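Local coordinates for protein prolyl-tRNA synthetase (Naegleria fowleri, PDB 6UYH) that probably attaches proline to its cognate tRNA in an ATP-dependent reaction, at residues I322-I331 with F389-L398. Numbering follows the deposited sequence.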
loop_
_atom_site.group_PDB
_atom_site.type_symbol
_atom_site.label_atom_id
_atom_site.label_comp_id
_atom_site.label_asym_id
_atom_site.label_seq_id
_atom_site.Cartn_x
_atom_site.Cartn_y
_atom_site.Cartn_z
ATOM N N ILE A 322 -7.344 -22.769 -25.603
ATOM C CA ILE A 322 -6.992 -23.173 -24.245
ATOM C C ILE A 322 -6.697 -21.948 -23.396
ATOM O O ILE A 322 -7.171 -21.827 -22.261
ATOM C CB ILE A 322 -5.798 -24.144 -24.264
ATOM C CG1 ILE A 322 -6.209 -25.478 -24.894
ATOM C CG2 ILE A 322 -5.234 -24.320 -22.846
ATOM C CD1 ILE A 322 -5.066 -26.245 -25.506
ATOM N N TYR A 323 -5.903 -21.023 -23.937
ATOM C CA TYR A 323 -5.596 -19.791 -23.218
ATOM C C TYR A 323 -6.869 -19.046 -22.835
ATOM O O TYR A 323 -7.033 -18.615 -21.689
ATOM C CB TYR A 323 -4.691 -18.902 -24.074
ATOM C CG TYR A 323 -4.467 -17.524 -23.491
ATOM C CD1 TYR A 323 -3.406 -17.275 -22.634
ATOM C CD2 TYR A 323 -5.319 -16.468 -23.805
ATOM C CE1 TYR A 323 -3.201 -16.013 -22.098
ATOM C CE2 TYR A 323 -5.127 -15.213 -23.273
ATOM C CZ TYR A 323 -4.068 -14.986 -22.421
ATOM O OH TYR A 323 -3.876 -13.731 -21.897
ATOM N N ASN A 324 -7.788 -18.890 -23.789
ATOM C CA ASN A 324 -8.959 -18.057 -23.546
ATOM C C ASN A 324 -9.908 -18.692 -22.532
ATOM O O ASN A 324 -10.522 -17.985 -21.726
ATOM C CB ASN A 324 -9.667 -17.772 -24.871
ATOM C CG ASN A 324 -8.851 -16.865 -25.776
ATOM O OD1 ASN A 324 -8.366 -15.817 -25.346
ATOM N ND2 ASN A 324 -8.676 -17.275 -27.024
ATOM N N GLU A 325 -10.041 -20.021 -22.547
ATOM C CA GLU A 325 -10.944 -20.651 -21.589
ATOM C C GLU A 325 -10.416 -20.517 -20.167
ATOM O O GLU A 325 -11.183 -20.240 -19.238
ATOM C CB GLU A 325 -11.169 -22.118 -21.940
ATOM C CG GLU A 325 -12.219 -22.757 -21.050
ATOM C CD GLU A 325 -12.565 -24.165 -21.456
ATOM O OE1 GLU A 325 -12.117 -24.599 -22.538
ATOM O OE2 GLU A 325 -13.287 -24.837 -20.691
ATOM N N LEU A 326 -9.105 -20.684 -19.982
ATOM C CA LEU A 326 -8.525 -20.511 -18.657
ATOM C C LEU A 326 -8.607 -19.059 -18.202
ATOM O O LEU A 326 -8.925 -18.784 -17.039
ATOM C CB LEU A 326 -7.076 -21.000 -18.650
ATOM C CG LEU A 326 -6.823 -22.462 -19.040
ATOM C CD1 LEU A 326 -5.359 -22.790 -18.820
ATOM C CD2 LEU A 326 -7.701 -23.407 -18.246
ATOM N N GLU A 327 -8.333 -18.114 -19.107
ATOM C CA GLU A 327 -8.425 -16.702 -18.746
ATOM C C GLU A 327 -9.843 -16.323 -18.338
ATOM O O GLU A 327 -10.038 -15.567 -17.377
ATOM C CB GLU A 327 -7.962 -15.823 -19.907
ATOM C CG GLU A 327 -7.964 -14.343 -19.562
ATOM C CD GLU A 327 -7.959 -13.450 -20.785
ATOM O OE1 GLU A 327 -8.449 -13.887 -21.850
ATOM O OE2 GLU A 327 -7.465 -12.307 -20.680
ATOM N N LYS A 328 -10.843 -16.831 -19.064
ATOM C CA LYS A 328 -12.234 -16.545 -18.731
ATOM C C LYS A 328 -12.605 -17.106 -17.366
ATOM O O LYS A 328 -13.458 -16.540 -16.674
ATOM C CB LYS A 328 -13.160 -17.111 -19.811
ATOM N N ALA A 329 -11.968 -18.205 -16.961
ATOM C CA ALA A 329 -12.200 -18.814 -15.659
ATOM C C ALA A 329 -11.432 -18.128 -14.542
ATOM O O ALA A 329 -11.524 -18.567 -13.393
ATOM C CB ALA A 329 -11.831 -20.299 -15.694
ATOM N N GLY A 330 -10.689 -17.070 -14.841
ATOM C CA GLY A 330 -9.980 -16.336 -13.820
ATOM C C GLY A 330 -8.629 -16.899 -13.457
ATOM O O GLY A 330 -8.056 -16.484 -12.447
ATOM N N ILE A 331 -8.110 -17.832 -14.241
ATOM C CA ILE A 331 -6.777 -18.376 -14.019
ATOM C C ILE A 331 -5.759 -17.425 -14.639
ATOM O O ILE A 331 -5.947 -16.941 -15.762
ATOM C CB ILE A 331 -6.674 -19.789 -14.618
ATOM C CG1 ILE A 331 -7.681 -20.725 -13.932
ATOM C CG2 ILE A 331 -5.245 -20.325 -14.541
ATOM C CD1 ILE A 331 -7.883 -22.062 -14.636
ATOM N N PHE A 389 -10.709 -31.317 -20.147
ATOM C CA PHE A 389 -10.115 -30.012 -19.909
ATOM C C PHE A 389 -11.199 -28.975 -19.665
ATOM O O PHE A 389 -12.193 -28.917 -20.391
ATOM C CB PHE A 389 -9.255 -29.590 -21.101
ATOM C CG PHE A 389 -8.875 -28.134 -21.089
ATOM C CD1 PHE A 389 -7.772 -27.697 -20.369
ATOM C CD2 PHE A 389 -9.618 -27.200 -21.802
ATOM C CE1 PHE A 389 -7.420 -26.358 -20.353
ATOM C CE2 PHE A 389 -9.273 -25.860 -21.785
ATOM C CZ PHE A 389 -8.172 -25.438 -21.063
ATOM N N SER A 390 -10.989 -28.137 -18.653
ATOM C CA SER A 390 -11.901 -27.040 -18.345
ATOM C C SER A 390 -11.244 -26.166 -17.288
ATOM O O SER A 390 -10.214 -26.524 -16.713
ATOM C CB SER A 390 -13.262 -27.539 -17.852
ATOM O OG SER A 390 -13.165 -28.051 -16.532
ATOM N N GLY A 391 -11.865 -25.013 -17.034
ATOM C CA GLY A 391 -11.396 -24.160 -15.957
ATOM C C GLY A 391 -11.449 -24.856 -14.613
ATOM O O GLY A 391 -10.538 -24.716 -13.795
ATOM N N ASP A 392 -12.509 -25.633 -14.374
ATOM C CA ASP A 392 -12.637 -26.338 -13.103
ATOM C C ASP A 392 -11.586 -27.433 -12.962
ATOM O O ASP A 392 -11.015 -27.615 -11.880
ATOM C CB ASP A 392 -14.039 -26.929 -12.969
ATOM C CG ASP A 392 -15.091 -25.880 -12.671
ATOM O OD1 ASP A 392 -14.729 -24.706 -12.456
ATOM O OD2 ASP A 392 -16.287 -26.237 -12.648
ATOM N N SER A 393 -11.322 -28.182 -14.039
ATOM C CA SER A 393 -10.363 -29.277 -13.925
ATOM C C SER A 393 -8.938 -28.755 -13.758
ATOM O O SER A 393 -8.130 -29.379 -13.057
ATOM C CB SER A 393 -10.469 -30.218 -15.134
ATOM O OG SER A 393 -10.003 -29.603 -16.323
ATOM N N ILE A 394 -8.621 -27.607 -14.362
ATOM C CA ILE A 394 -7.295 -27.024 -14.179
ATOM C C ILE A 394 -7.153 -26.446 -12.775
ATOM O O ILE A 394 -6.106 -26.597 -12.133
ATOM C CB ILE A 394 -7.014 -25.972 -15.267
ATOM C CG1 ILE A 394 -6.931 -26.643 -16.645
ATOM C CG2 ILE A 394 -5.743 -25.205 -14.954
ATOM C CD1 ILE A 394 -5.916 -27.775 -16.721
ATOM N N LYS A 395 -8.196 -25.780 -12.271
ATOM C CA LYS A 395 -8.169 -25.332 -10.879
ATOM C C LYS A 395 -7.975 -26.509 -9.926
ATOM O O LYS A 395 -7.263 -26.397 -8.917
ATOM C CB LYS A 395 -9.454 -24.580 -10.537
ATOM C CG LYS A 395 -9.560 -23.213 -11.184
ATOM C CD LYS A 395 -10.930 -22.586 -10.971
ATOM C CE LYS A 395 -11.030 -21.250 -11.691
ATOM N NZ LYS A 395 -12.390 -20.648 -11.595
ATOM N N ALA A 396 -8.613 -27.640 -10.227
ATOM C CA ALA A 396 -8.445 -28.832 -9.404
ATOM C C ALA A 396 -6.999 -29.316 -9.431
ATOM O O ALA A 396 -6.483 -29.806 -8.420
ATOM C CB ALA A 396 -9.398 -29.933 -9.885
ATOM N N VAL A 397 -6.339 -29.200 -10.587
ATOM C CA VAL A 397 -4.920 -29.530 -10.672
ATOM C C VAL A 397 -4.101 -28.578 -9.809
ATOM O O VAL A 397 -3.171 -28.991 -9.108
ATOM C CB VAL A 397 -4.459 -29.504 -12.140
ATOM C CG1 VAL A 397 -2.955 -29.643 -12.229
ATOM C CG2 VAL A 397 -5.155 -30.611 -12.930
ATOM N N LEU A 398 -4.447 -27.291 -9.831
ATOM C CA LEU A 398 -3.709 -26.313 -9.042
ATOM C C LEU A 398 -3.911 -26.525 -7.551
ATOM O O LEU A 398 -2.978 -26.323 -6.768
ATOM C CB LEU A 398 -4.132 -24.901 -9.449
ATOM C CG LEU A 398 -3.756 -24.485 -10.871
ATOM C CD1 LEU A 398 -4.385 -23.149 -11.216
ATOM C CD2 LEU A 398 -2.245 -24.413 -11.028
HETATM O O HOH W 1 -14.242 -23.922 -18.234
#
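Leu326 and Gly391 bring the two backbones together, their CA atoms 5.4 Å apart, where the end of helix 322-328 meets the start of helix 391-398; the short axes cross at -75°. With no side chain on Gly391, the CB of Ala329 packs directly on the backbone, 3.9 Å from Gly391 CA. Helix 322-328 closes in a Schellman motif with Gly330 at positive phi, while Ser390 N-caps the other helix, its OG accepting from Ser393 N. At the Schellman turn Lys395, extended beyond CG, gives its NZ to Ala329 O (2.9 Å) in the carbonyl plane. Both helices belong to the anticodon-binding domain and pack on its mixed five-stranded sheet, Leu326 touching Ile359 and Ile394 touching Met384. Phe389 CZ lies 3.5 Å from Leu326 CD2 and also touches Ile322 CG2; a chi1 of 166° swings the ring away from the backbone N to reach them. Glu325 passes the edge of the Phe389 ring, its OE1 3.2 Å from Phe389 CE2 and the carboxylate plane turned 82° from the ring. Glu325 OE2 accepts from a water that itself accepts from Gly391 N. Deeper in, Ile331 CD1 reaches Ile394 CG2 at 3.8 Å, the side chains crossing nearly at right angles.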